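Nitroreductase family protein (Lactobacillus plantarum, PDB 4QLY) is an FMN-dependent enone reductase that probably uses NADH to saturate oxo fatty acids such as 10-oxo-11-octadecenoate in polyunsaturated fatty acid metabolism. Local coordinates at residues R26-N31 and V84-A89; Q74-F79 and N167-I172; D105-V110 and Q123-F128. One frame throughout, in Å; residues are numbered along the deposited sequence.

Contact 1. Residues R26-N31 and V84-A89; sequences RQFDPN and VDSASA. With FMN (flavin mononucleotide), chain E.
Pro30 passes Ser86 with their CA atoms 4.7 Å apart, where the irregular loop 26-31 runs beside the last turn of helix 81-86 and Ala87, the first residue to leave it. Phe28 N donates to Ser86 OG over 3.2 Å, nearly straight at 165°. With chi1 at 61°, the serine OG lies between its own N and carbonyl carbon, and it also bonds Pro82 O a turn back, so one hydroxyl joins the helix end to the loop. OG meets the Phe28 ring at its edge, while CD2 of that ring touches Ala87 CB at 3.7 Å. Further along, a water donates to both Asp29 O and Ser88 OG, and Asp29 OD1 closes an Asx turn on Asn31 N.

At the start of segment 26-31, Arg26 of this nitroreductase-family FMN-binding site, its chain extended from CG to NE, reaches the flavin. Its NE donates to FMN O2 over 2.7 Å and its NH2 to FMN N1 over 3.2 Å, with N1 in the guanidinium plane. A leucine in its place would probably deprive O2 and N1 of these two donors, and the reduced flavin of a nearby positive charge. Backbone bonds tie Gln27 to Ala200 and Asp29 to Lys198, Phe28 and Ala87 both pack on Ala195 of strand 188-197, and a classic beta bulge at Ser88 and Ala89 opposite Ile196 leads into strand 89-96.

Contact 2. Residues Q74-F79 and N167-I172; sequences QAVMKF and NAFSGI. With FMN (flavin mononucleotide), chain E.
Phe79 and Gly171 come together beside the pyrimidine end of the flavin, with Phe79 CZ 4.1 Å from Gly171 CA and Phe79 CE2 3.5 Å from FMN N3. The end of strand 165-169 crosses one face of the isoalloxazine, and the turn after it comes round to the N5/O4 edge. Ala168 O lies over FMN N10 at 2.8 Å, and Phe169 CB over FMN C4 at 3.3 Å. At that edge Ser170 N, raised above the flavin plane on that same side, donates to FMN N5 over 3.0 Å; Ser170 N and Gly171 N each add a weak bond to FMN O4. N5 is the flavin atom that takes up hydride in this chemistry, so a backbone N-H is set directly at the redox centre.

Behind this shell Gly171 is the centre of an inverse gamma turn, and a CB there would lie 2.7 Å from Phe79 CZ, a clash with the ring. Its carbonyl O accepts from Met77 N over 3.2 Å, the donor tilted 27° from the carbonyl plane, and also from Asn80 ND2; Asn80 OD1 in turn bonds FMN. The Met77 chain bends at chi3 (-58°), which brings CE back to 3.5 Å from Gly171 CA and into the plane of the Phe79 ring, at its edge.

Farther out, Val76 and Ile172 form a single beta bridge. Val76 CG1 rests loosely against Phe169 CE2, and Ile172 CB lies against Ala75 O. Asn167 OD1 accepts from Gln83 NE2 of helix 81-86, while Asn167 and Phe169 hold their strand to 188-197 by backbone bonds with Ala195 and Gly193. Met177 of helix 177-180 covers Ala75, Val76 and Ile172, and Phe169 and Ile172 reach across to Ile90 and Phe92 of strand 89-96.

Contact 3. Residues D105-V110 and Q123-F128; sequences DVWNKV and QILGTF
The first torsions of Trp107 and Ile124 bring the two together: the tryptophan CG stands anti to its carbonyl carbon (chi1 -54°), carrying the indole across to the other helix, and the isoleucine chi1 of -53° leaves CG2 anti to the backbone N and pointing at the ring. That methyl sits over the face of the five-membered ring, 3.6 Å from its centroid and only 4° off the normal, a well-centred CH-pi contact. It lies toward the rim of the indole as a whole.

Phe128 meets the same ring rim to rim, neither lying over the other's face, with Phe128 CE1 3.9 Å from Trp107 CD1. Leu125 lies alongside both rings; its CD2 brushes Trp107 CD1 at 4.3 Å, and its CD1 is 4.0 Å from Asn108 OD1.

This is a helical hairpin, helices 99-113 and 118-126 joined by a short turn, with an apolar interface between them. Within segment 123-128, Ile124 O accepts from both Thr127 N and Thr127 OG1, the hydroxyl in the carbonyl plane, and Phe128 then takes the N-cap position of helix 129-133. Tyr103 meets both Trp107 and Phe128 edge-to-face, and Leu121 adds to the packing on Trp107 and Asn108. On the first helix Val106 packs against Tyr209 of the second subunit, and the Phe128 side chain lies about 9 Å from a bound FMN, nearest atoms.

In the fold
From the N terminus, the loop after helix 15-20 opens contact 1, which closes 53 residues on, at the end of helix 81-86. Before it closes, contact 2 opens in the loop after helix 66-73, so the two cross; contact 2 closes only at the end of strand 165-169 and the turn after it. They touch, with Val84 against Phe169 and Phe28 against Asn167, and both reach the same FMN, tying the helix 81-86 region to the sheet. Contact 3 closes a short loop of its own between helices 99-113 and 118-126. It is nested within the loop of contact 2 yet lies about 37 Å from it, centre to centre, on the opposite side of the chain's centre.

Contact 1. Residues R26-N31 and V84-A89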
loop_
_atom_site.group_PDB
_atom_site.type_symbol
_atom_site.label_atom_id
_atom_site.label_comp_id
_atom_site.label_asym_id
_atom_site.label_seq_id
_atom_site.Cartn_x
_atom_site.Cartn_y
_atom_site.Cartn_z
ATOM N N ARG A 26 -11.136 14.634 7.632
ATOM C CA ARG A 26 -12.320 14.427 6.807
ATOM C C ARG A 26 -13.096 15.720 6.577
ATOM O O ARG A 26 -14.084 15.750 5.849
ATOM C CB ARG A 26 -13.226 13.370 7.436
ATOM C CG ARG A 26 -12.591 11.987 7.548
ATOM C CD ARG A 26 -13.573 10.956 8.114
ATOM N NE ARG A 26 -13.008 9.606 8.070
ATOM C CZ ARG A 26 -12.272 9.063 9.041
ATOM N NH1 ARG A 26 -12.012 9.749 10.143
ATOM N NH2 ARG A 26 -11.782 7.830 8.903
ATOM N N GLN A 27 -12.628 16.788 7.206
ATOM C CA GLN A 27 -13.211 18.101 7.036
ATOM C C GLN A 27 -12.124 19.061 6.635
ATOM O O GLN A 27 -11.223 19.347 7.420
ATOM C CB GLN A 27 -13.903 18.567 8.322
ATOM C CG GLN A 27 -15.180 17.815 8.643
ATOM C CD GLN A 27 -16.261 18.035 7.592
ATOM O OE1 GLN A 27 -16.165 18.947 6.762
ATOM N NE2 GLN A 27 -17.305 17.209 7.629
ATOM N N PHE A 28 -12.200 19.542 5.397
ATOM C CA PHE A 28 -11.180 20.434 4.862
ATOM C C PHE A 28 -11.717 21.866 4.738
ATOM O O PHE A 28 -12.926 22.076 4.686
ATOM C CB PHE A 28 -10.689 19.920 3.496
ATOM C CG PHE A 28 -10.195 18.499 3.533
ATOM C CD1 PHE A 28 -8.934 18.203 4.039
ATOM C CD2 PHE A 28 -11.000 17.462 3.104
ATOM C CE1 PHE A 28 -8.470 16.893 4.100
ATOM C CE2 PHE A 28 -10.546 16.142 3.171
ATOM C CZ PHE A 28 -9.278 15.866 3.664
ATOM N N ASP A 29 -10.803 22.831 4.723
ATOM C CA ASP A 29 -11.130 24.225 4.443
ATOM C C ASP A 29 -11.596 24.368 2.999
ATOM O O ASP A 29 -10.792 24.259 2.075
ATOM C CB ASP A 29 -9.910 25.117 4.702
ATOM C CG ASP A 29 -10.230 26.599 4.590
ATOM O OD1 ASP A 29 -11.258 26.937 3.964
ATOM O OD2 ASP A 29 -9.456 27.422 5.130
ATOM N N PRO A 30 -12.896 24.646 2.804
ATOM C CA PRO A 30 -13.522 24.677 1.474
ATOM C C PRO A 30 -13.013 25.832 0.613
ATOM O O PRO A 30 -13.300 25.885 -0.584
ATOM C CB PRO A 30 -15.016 24.859 1.785
ATOM C CG PRO A 30 -15.155 24.602 3.283
ATOM C CD PRO A 30 -13.846 25.012 3.869
ATOM N N ASN A 31 -12.257 26.732 1.229
ATOM C CA ASN A 31 -11.793 27.944 0.582
ATOM C C ASN A 31 -10.386 27.791 0.025
ATOM O O ASN A 31 -9.969 28.536 -0.856
ATOM C CB ASN A 31 -11.858 29.113 1.573
ATOM C CG ASN A 31 -13.287 29.484 1.928
ATOM O OD1 ASN A 31 -14.026 29.991 1.087
ATOM N ND2 ASN A 31 -13.688 29.217 3.169
ATOM N N VAL A 84 -15.348 14.698 0.250
ATOM C CA VAL A 84 -15.420 15.057 -1.156
ATOM C C VAL A 84 -15.835 16.523 -1.372
ATOM O O VAL A 84 -15.193 17.237 -2.139
ATOM C CB VAL A 84 -16.388 14.129 -1.907
ATOM C CG1 VAL A 84 -16.684 14.687 -3.288
ATOM C CG2 VAL A 84 -15.801 12.721 -1.998
ATOM N N ASP A 85 -16.885 16.980 -0.685
ATOM C CA ASP A 85 -17.363 18.355 -0.874
ATOM C C ASP A 85 -16.334 19.388 -0.423
ATOM O O ASP A 85 -16.171 20.430 -1.052
ATOM C CB ASP A 85 -18.680 18.586 -0.115
ATOM C CG ASP A 85 -19.807 17.727 -0.640
ATOM O OD1 ASP A 85 -19.762 17.329 -1.832
ATOM O OD2 ASP A 85 -20.737 17.446 0.134
ATOM N N SER A 86 -15.622 19.096 0.657
ATOM C CA SER A 86 -14.737 20.099 1.249
ATOM C C SER A 86 -13.292 20.061 0.754
ATOM O O SER A 86 -12.561 21.035 0.914
ATOM C CB SER A 86 -14.753 19.950 2.770
ATOM O OG SER A 86 -14.287 18.666 3.155
ATOM N N ALA A 87 -12.866 18.937 0.181
ATOM C CA ALA A 87 -11.466 18.776 -0.212
ATOM C C ALA A 87 -11.068 19.734 -1.336
ATOM O O ALA A 87 -11.895 20.078 -2.191
ATOM C CB ALA A 87 -11.194 17.330 -0.631
ATOM N N SER A 88 -9.816 20.188 -1.310
ATOM C CA SER A 88 -9.256 20.965 -2.413
ATOM C C SER A 88 -9.191 20.109 -3.663
ATOM O O SER A 88 -9.452 20.584 -4.762
ATOM C CB SER A 88 -7.855 21.485 -2.085
ATOM O OG SER A 88 -7.814 22.081 -0.807
ATOM N N ALA A 89 -8.815 18.844 -3.487
ATOM C CA ALA A 89 -8.792 17.887 -4.593
ATOM C C ALA A 89 -9.018 16.472 -4.104
ATOM O O ALA A 89 -8.666 16.140 -2.970
ATOM C CB ALA A 89 -7.473 17.966 -5.335
HETATM N N1 FMN E . -12.437 6.600 5.993
HETATM C C2 FMN E . -13.726 7.027 5.722
HETATM O O2 FMN E . -14.221 7.911 6.407
HETATM N N3 FMN E . -14.466 6.478 4.698
HETATM C C4 FMN E . -13.918 5.488 3.914
HETATM O O4 FMN E . -14.575 4.993 2.984
HETATM C C4A FMN E . -12.619 5.058 4.183
HETATM N N5 FMN E . -12.062 4.075 3.400
HETATM C C5A FMN E . -10.772 3.658 3.631
HETATM C C6 FMN E . -10.251 2.683 2.796
HETATM C C7 FMN E . -8.961 2.232 2.989
HETATM C C7M FMN E . -8.410 1.164 2.091
HETATM C C8 FMN E . -8.188 2.763 4.009
HETATM C C8M FMN E . -6.784 2.245 4.187
HETATM C C9 FMN E . -8.709 3.753 4.849
HETATM C C9A FMN E . -10.016 4.212 4.664
HETATM N N10 FMN E . -10.584 5.202 5.475
HETATM C C10 FMN E . -11.877 5.616 5.220
HETATM C "C1'" FMN E . -9.839 5.845 6.625
HETATM C "C2'" FMN E . -9.813 4.902 7.864
HETATM O "O2'" FMN E . -11.046 4.857 8.556
HETATM C "C3'" FMN E . -8.753 5.291 8.894
HETATM O "O3'" FMN E . -7.501 5.190 8.263
HETATM C "C4'" FMN E . -8.700 4.389 10.147
HETATM O "O4'" FMN E . -9.846 4.523 10.957
HETATM C "C5'" FMN E . -7.482 4.780 10.971
HETATM O "O5'" FMN E . -7.617 6.143 11.297
HETATM P P FMN E . -6.474 7.215 10.945
HETATM O O1P FMN E . -6.963 8.595 11.318
HETATM O O2P FMN E . -5.174 6.914 11.645
HETATM O O3P FMN E . -6.267 7.197 9.432
HETATM O O HOH W 1 -8.766 22.373 1.602
#

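Contact 2. Residues Q74-F79 and N167-I172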
loop_
_atom_site.group_PDB
_atom_site.type_symbol
_atom_site.label_atom_id
_atom_site.label_comp_id
_atom_site.label_asym_id
_atom_site.label_seq_id
_atom_site.Cartn_x
_atom_site.Cartn_y
_atom_site.Cartn_z
ATOM N N GLN A 74 -21.522 10.588 -7.823
ATOM C CA GLN A 74 -22.493 9.605 -8.300
ATOM C C GLN A 74 -21.995 8.173 -8.105
ATOM O O GLN A 74 -22.756 7.218 -8.268
ATOM C CB GLN A 74 -22.817 9.837 -9.780
ATOM C CG GLN A 74 -23.310 11.235 -10.103
ATOM C CD GLN A 74 -23.406 11.464 -11.593
ATOM O OE1 GLN A 74 -23.056 10.592 -12.389
ATOM N NE2 GLN A 74 -23.884 12.642 -11.984
ATOM N N ALA A 75 -20.715 8.019 -7.777
ATOM C CA ALA A 75 -20.156 6.691 -7.515
ATOM C C ALA A 75 -19.557 6.593 -6.105
ATOM O O ALA A 75 -18.885 5.615 -5.766
ATOM C CB ALA A 75 -19.104 6.337 -8.576
ATOM N N VAL A 76 -19.812 7.611 -5.287
ATOM C CA VAL A 76 -19.310 7.653 -3.922
ATOM C C VAL A 76 -20.473 7.574 -2.936
ATOM O O VAL A 76 -21.487 8.248 -3.111
ATOM C CB VAL A 76 -18.501 8.938 -3.647
ATOM C CG1 VAL A 76 -18.105 9.037 -2.151
ATOM C CG2 VAL A 76 -17.281 9.009 -4.552
ATOM N N MET A 77 -20.333 6.747 -1.907
ATOM C CA MET A 77 -21.381 6.628 -0.899
ATOM C C MET A 77 -21.474 7.906 -0.063
ATOM O O MET A 77 -20.457 8.561 0.212
ATOM C CB MET A 77 -21.132 5.395 -0.033
ATOM C CG MET A 77 -20.861 4.170 -0.896
ATOM S SD MET A 77 -21.055 2.575 -0.097
ATOM C CE MET A 77 -19.900 2.739 1.231
ATOM N N LYS A 78 -22.700 8.259 0.334
ATOM C CA LYS A 78 -22.979 9.583 0.888
ATOM C C LYS A 78 -22.212 9.887 2.159
ATOM O O LYS A 78 -21.923 11.047 2.434
ATOM C CB LYS A 78 -24.480 9.752 1.156
ATOM C CG LYS A 78 -25.158 8.550 1.807
ATOM C CD LYS A 78 -26.390 8.979 2.608
ATOM C CE LYS A 78 -27.454 7.887 2.602
ATOM N NZ LYS A 78 -28.697 8.311 3.298
ATOM N N PHE A 79 -21.869 8.861 2.937
ATOM C CA PHE A 79 -21.169 9.112 4.194
ATOM C C PHE A 79 -19.748 9.652 3.967
ATOM O O PHE A 79 -19.142 10.195 4.883
ATOM C CB PHE A 79 -21.144 7.849 5.069
ATOM C CG PHE A 79 -20.048 6.878 4.742
ATOM C CD1 PHE A 79 -20.217 5.922 3.756
ATOM C CD2 PHE A 79 -18.859 6.894 5.454
ATOM C CE1 PHE A 79 -19.210 5.024 3.473
ATOM C CE2 PHE A 79 -17.854 5.994 5.171
ATOM C CZ PHE A 79 -18.029 5.055 4.178
ATOM N N ASN A 167 -7.399 12.047 3.439
ATOM C CA ASN A 167 -8.174 10.896 3.840
ATOM C C ASN A 167 -8.282 9.915 2.691
ATOM O O ASN A 167 -8.697 10.298 1.588
ATOM C CB ASN A 167 -9.568 11.299 4.296
ATOM C CG ASN A 167 -10.472 10.098 4.471
ATOM O OD1 ASN A 167 -11.547 10.022 3.876
ATOM N ND2 ASN A 167 -10.015 9.123 5.260
ATOM N N ALA A 168 -7.897 8.663 2.943
ATOM C CA ALA A 168 -8.115 7.588 1.981
ATOM C C ALA A 168 -9.500 7.027 2.199
ATOM O O ALA A 168 -9.933 6.849 3.342
ATOM C CB ALA A 168 -7.063 6.479 2.122
ATOM N N PHE A 169 -10.196 6.714 1.116
ATOM C CA PHE A 169 -11.523 6.123 1.261
ATOM C C PHE A 169 -11.865 5.181 0.116
ATOM O O PHE A 169 -11.447 5.391 -1.020
ATOM C CB PHE A 169 -12.590 7.223 1.404
ATOM C CG PHE A 169 -12.724 8.120 0.201
ATOM C CD1 PHE A 169 -11.930 9.256 0.071
ATOM C CD2 PHE A 169 -13.654 7.840 -0.791
ATOM C CE1 PHE A 169 -12.056 10.090 -1.032
ATOM C CE2 PHE A 169 -13.778 8.676 -1.913
ATOM C CZ PHE A 169 -12.981 9.796 -2.023
ATOM N N SER A 170 -12.603 4.120 0.434
ATOM C CA SER A 170 -13.037 3.153 -0.575
ATOM C C SER A 170 -14.521 2.888 -0.406
ATOM O O SER A 170 -15.065 1.935 -0.960
ATOM C CB SER A 170 -12.231 1.841 -0.489
ATOM O OG SER A 170 -12.363 1.222 0.782
ATOM N N GLY A 171 -15.175 3.751 0.363
ATOM C CA GLY A 171 -16.608 3.652 0.547
ATOM C C GLY A 171 -17.264 4.137 -0.724
ATOM O O GLY A 171 -17.735 5.272 -0.798
ATOM N N ILE A 172 -17.276 3.284 -1.740
ATOM C CA ILE A 172 -17.712 3.702 -3.067
ATOM C C ILE A 172 -18.546 2.641 -3.751
ATOM O O ILE A 172 -18.631 1.492 -3.292
ATOM C CB ILE A 172 -16.519 4.024 -4.019
ATOM C CG1 ILE A 172 -15.693 2.760 -4.287
ATOM C CG2 ILE A 172 -15.657 5.152 -3.488
ATOM C CD1 ILE A 172 -14.547 2.970 -5.254
HETATM N N1 FMN E . -12.437 6.600 5.993
HETATM C C2 FMN E . -13.726 7.027 5.722
HETATM O O2 FMN E . -14.221 7.911 6.407
HETATM N N3 FMN E . -14.466 6.478 4.698
HETATM C C4 FMN E . -13.918 5.488 3.914
HETATM O O4 FMN E . -14.575 4.993 2.984
HETATM C C4A FMN E . -12.619 5.058 4.183
HETATM N N5 FMN E . -12.062 4.075 3.400
HETATM C C5A FMN E . -10.772 3.658 3.631
HETATM C C6 FMN E . -10.251 2.683 2.796
HETATM C C7 FMN E . -8.961 2.232 2.989
HETATM C C7M FMN E . -8.410 1.164 2.091
HETATM C C8 FMN E . -8.188 2.763 4.009
HETATM C C8M FMN E . -6.784 2.245 4.187
HETATM C C9 FMN E . -8.709 3.753 4.849
HETATM C C9A FMN E . -10.016 4.212 4.664
HETATM N N10 FMN E . -10.584 5.202 5.475
HETATM C C10 FMN E . -11.877 5.616 5.220
HETATM C "C1'" FMN E . -9.839 5.845 6.625
HETATM C "C2'" FMN E . -9.813 4.902 7.864
HETATM O "O2'" FMN E . -11.046 4.857 8.556
HETATM C "C3'" FMN E . -8.753 5.291 8.894
HETATM O "O3'" FMN E . -7.501 5.190 8.263
HETATM C "C4'" FMN E . -8.700 4.389 10.147
HETATM O "O4'" FMN E . -9.846 4.523 10.957
HETATM C "C5'" FMN E . -7.482 4.780 10.971
HETATM O "O5'" FMN E . -7.617 6.143 11.297
HETATM P P FMN E . -6.474 7.215 10.945
HETATM O O1P FMN E . -6.963 8.595 11.318
HETATM O O2P FMN E . -5.174 6.914 11.645
HETATM O O3P FMN E . -6.267 7.197 9.432
#

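Contact 3. Residues D105-V110 and Q123-F128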
loop_
_atom_site.group_PDB
_atom_site.type_symbol
_atom_site.label_atom_id
_atom_site.label_comp_id
_atom_site.label_asym_id
_atom_site.label_seq_id
_atom_site.Cartn_x
_atom_site.Cartn_y
_atom_site.Cartn_z
ATOM N N ASP A 105 5.136 -1.812 -24.618
ATOM C CA ASP A 105 5.078 -0.836 -25.708
ATOM C C ASP A 105 6.243 0.133 -25.646
ATOM O O ASP A 105 6.799 0.502 -26.676
ATOM C CB ASP A 105 3.761 -0.060 -25.684
ATOM C CG ASP A 105 2.567 -0.930 -26.027
ATOM O OD1 ASP A 105 2.780 -2.094 -26.443
ATOM O OD2 ASP A 105 1.420 -0.447 -25.884
ATOM N N VAL A 106 6.613 0.534 -24.435
ATOM C CA VAL A 106 7.762 1.409 -24.244
ATOM C C VAL A 106 9.023 0.815 -24.867
ATOM O O VAL A 106 9.700 1.474 -25.671
ATOM C CB VAL A 106 8.018 1.680 -22.759
ATOM C CG1 VAL A 106 9.381 2.354 -22.562
ATOM C CG2 VAL A 106 6.907 2.529 -22.188
ATOM N N TRP A 107 9.314 -0.438 -24.519
ATOM C CA TRP A 107 10.531 -1.095 -24.979
ATOM C C TRP A 107 10.475 -1.375 -26.478
ATOM O O TRP A 107 11.480 -1.219 -27.169
ATOM C CB TRP A 107 10.780 -2.396 -24.191
ATOM C CG TRP A 107 10.782 -2.178 -22.702
ATOM C CD1 TRP A 107 9.932 -2.738 -21.783
ATOM C CD2 TRP A 107 11.652 -1.312 -21.962
ATOM N NE1 TRP A 107 10.231 -2.283 -20.518
ATOM C CE2 TRP A 107 11.277 -1.403 -20.602
ATOM C CE3 TRP A 107 12.709 -0.467 -22.315
ATOM C CZ2 TRP A 107 11.928 -0.687 -19.602
ATOM C CZ3 TRP A 107 13.351 0.244 -21.317
ATOM C CH2 TRP A 107 12.960 0.127 -19.977
ATOM N N ASN A 108 9.305 -1.790 -26.968
ATOM C CA ASN A 108 9.114 -2.039 -28.396
ATOM C C ASN A 108 9.510 -0.815 -29.214
ATOM O O ASN A 108 10.104 -0.935 -30.280
ATOM C CB ASN A 108 7.657 -2.404 -28.715
ATOM C CG ASN A 108 7.339 -3.870 -28.473
ATOM O OD1 ASN A 108 8.218 -4.676 -28.161
ATOM N ND2 ASN A 108 6.068 -4.228 -28.645
ATOM N N LYS A 109 9.169 0.364 -28.701
ATOM C CA LYS A 109 9.429 1.609 -29.411
ATOM C C LYS A 109 10.921 1.864 -29.523
ATOM O O LYS A 109 11.408 2.289 -30.574
ATOM C CB LYS A 109 8.746 2.792 -28.713
ATOM C CG LYS A 109 7.228 2.748 -28.742
ATOM C CD LYS A 109 6.707 2.268 -30.090
ATOM C CE LYS A 109 5.202 2.525 -30.227
ATOM N NZ LYS A 109 4.450 2.138 -28.998
ATOM N N VAL A 110 11.635 1.615 -28.429
ATOM C CA VAL A 110 13.087 1.763 -28.409
ATOM C C VAL A 110 13.728 0.870 -29.463
ATOM O O VAL A 110 14.657 1.281 -30.170
ATOM C CB VAL A 110 13.670 1.414 -27.032
ATOM C CG1 VAL A 110 15.199 1.455 -27.073
ATOM C CG2 VAL A 110 13.124 2.362 -25.984
ATOM N N GLN A 123 15.174 -9.944 -24.413
ATOM C CA GLN A 123 15.744 -10.097 -23.080
ATOM C C GLN A 123 14.975 -9.257 -22.067
ATOM O O GLN A 123 14.680 -9.733 -20.972
ATOM C CB GLN A 123 17.220 -9.708 -23.071
ATOM C CG GLN A 123 18.132 -10.726 -23.751
ATOM C CD GLN A 123 19.558 -10.224 -23.890
ATOM O OE1 GLN A 123 19.788 -9.065 -24.240
ATOM N NE2 GLN A 123 20.526 -11.094 -23.603
ATOM N N ILE A 124 14.655 -8.014 -22.435
ATOM C CA ILE A 124 13.873 -7.132 -21.560
ATOM C C ILE A 124 12.493 -7.704 -21.307
ATOM O O ILE A 124 12.075 -7.864 -20.163
ATOM C CB ILE A 124 13.677 -5.715 -22.142
ATOM C CG1 ILE A 124 15.013 -5.086 -22.531
ATOM C CG2 ILE A 124 12.908 -4.835 -21.137
ATOM C CD1 ILE A 124 16.036 -5.152 -21.443
ATOM N N LEU A 125 11.790 -8.000 -22.396
ATOM C CA LEU A 125 10.435 -8.523 -22.319
ATOM C C LEU A 125 10.402 -9.819 -21.515
ATOM O O LEU A 125 9.501 -10.026 -20.692
ATOM C CB LEU A 125 9.871 -8.735 -23.723
ATOM C CG LEU A 125 9.803 -7.479 -24.603
ATOM C CD1 LEU A 125 9.230 -7.806 -25.971
ATOM C CD2 LEU A 125 9.005 -6.347 -23.935
ATOM N N GLY A 126 11.409 -10.667 -21.721
ATOM C CA GLY A 126 11.527 -11.928 -21.005
ATOM C C GLY A 126 11.426 -11.837 -19.487
ATOM O O GLY A 126 10.899 -12.742 -18.842
ATOM N N THR A 127 11.923 -10.746 -18.913
ATOM C CA THR A 127 11.907 -10.553 -17.461
ATOM C C THR A 127 10.527 -10.298 -16.821
ATOM O O THR A 127 10.353 -10.554 -15.626
ATOM C CB THR A 127 12.815 -9.380 -17.063
ATOM O OG1 THR A 127 12.318 -8.166 -17.648
ATOM C CG2 THR A 127 14.242 -9.634 -17.537
ATOM N N PHE A 128 9.557 -9.789 -17.580
ATOM C CA PHE A 128 8.226 -9.532 -17.003
ATOM C C PHE A 128 7.055 -10.065 -17.818
ATOM O O PHE A 128 6.020 -10.427 -17.248
ATOM C CB PHE A 128 8.011 -8.023 -16.775
ATOM C CG PHE A 128 7.825 -7.218 -18.052
ATOM C CD1 PHE A 128 8.920 -6.754 -18.763
ATOM C CD2 PHE A 128 6.553 -6.915 -18.528
ATOM C CE1 PHE A 128 8.757 -6.006 -19.934
ATOM C CE2 PHE A 128 6.382 -6.180 -19.692
ATOM C CZ PHE A 128 7.488 -5.715 -20.396
#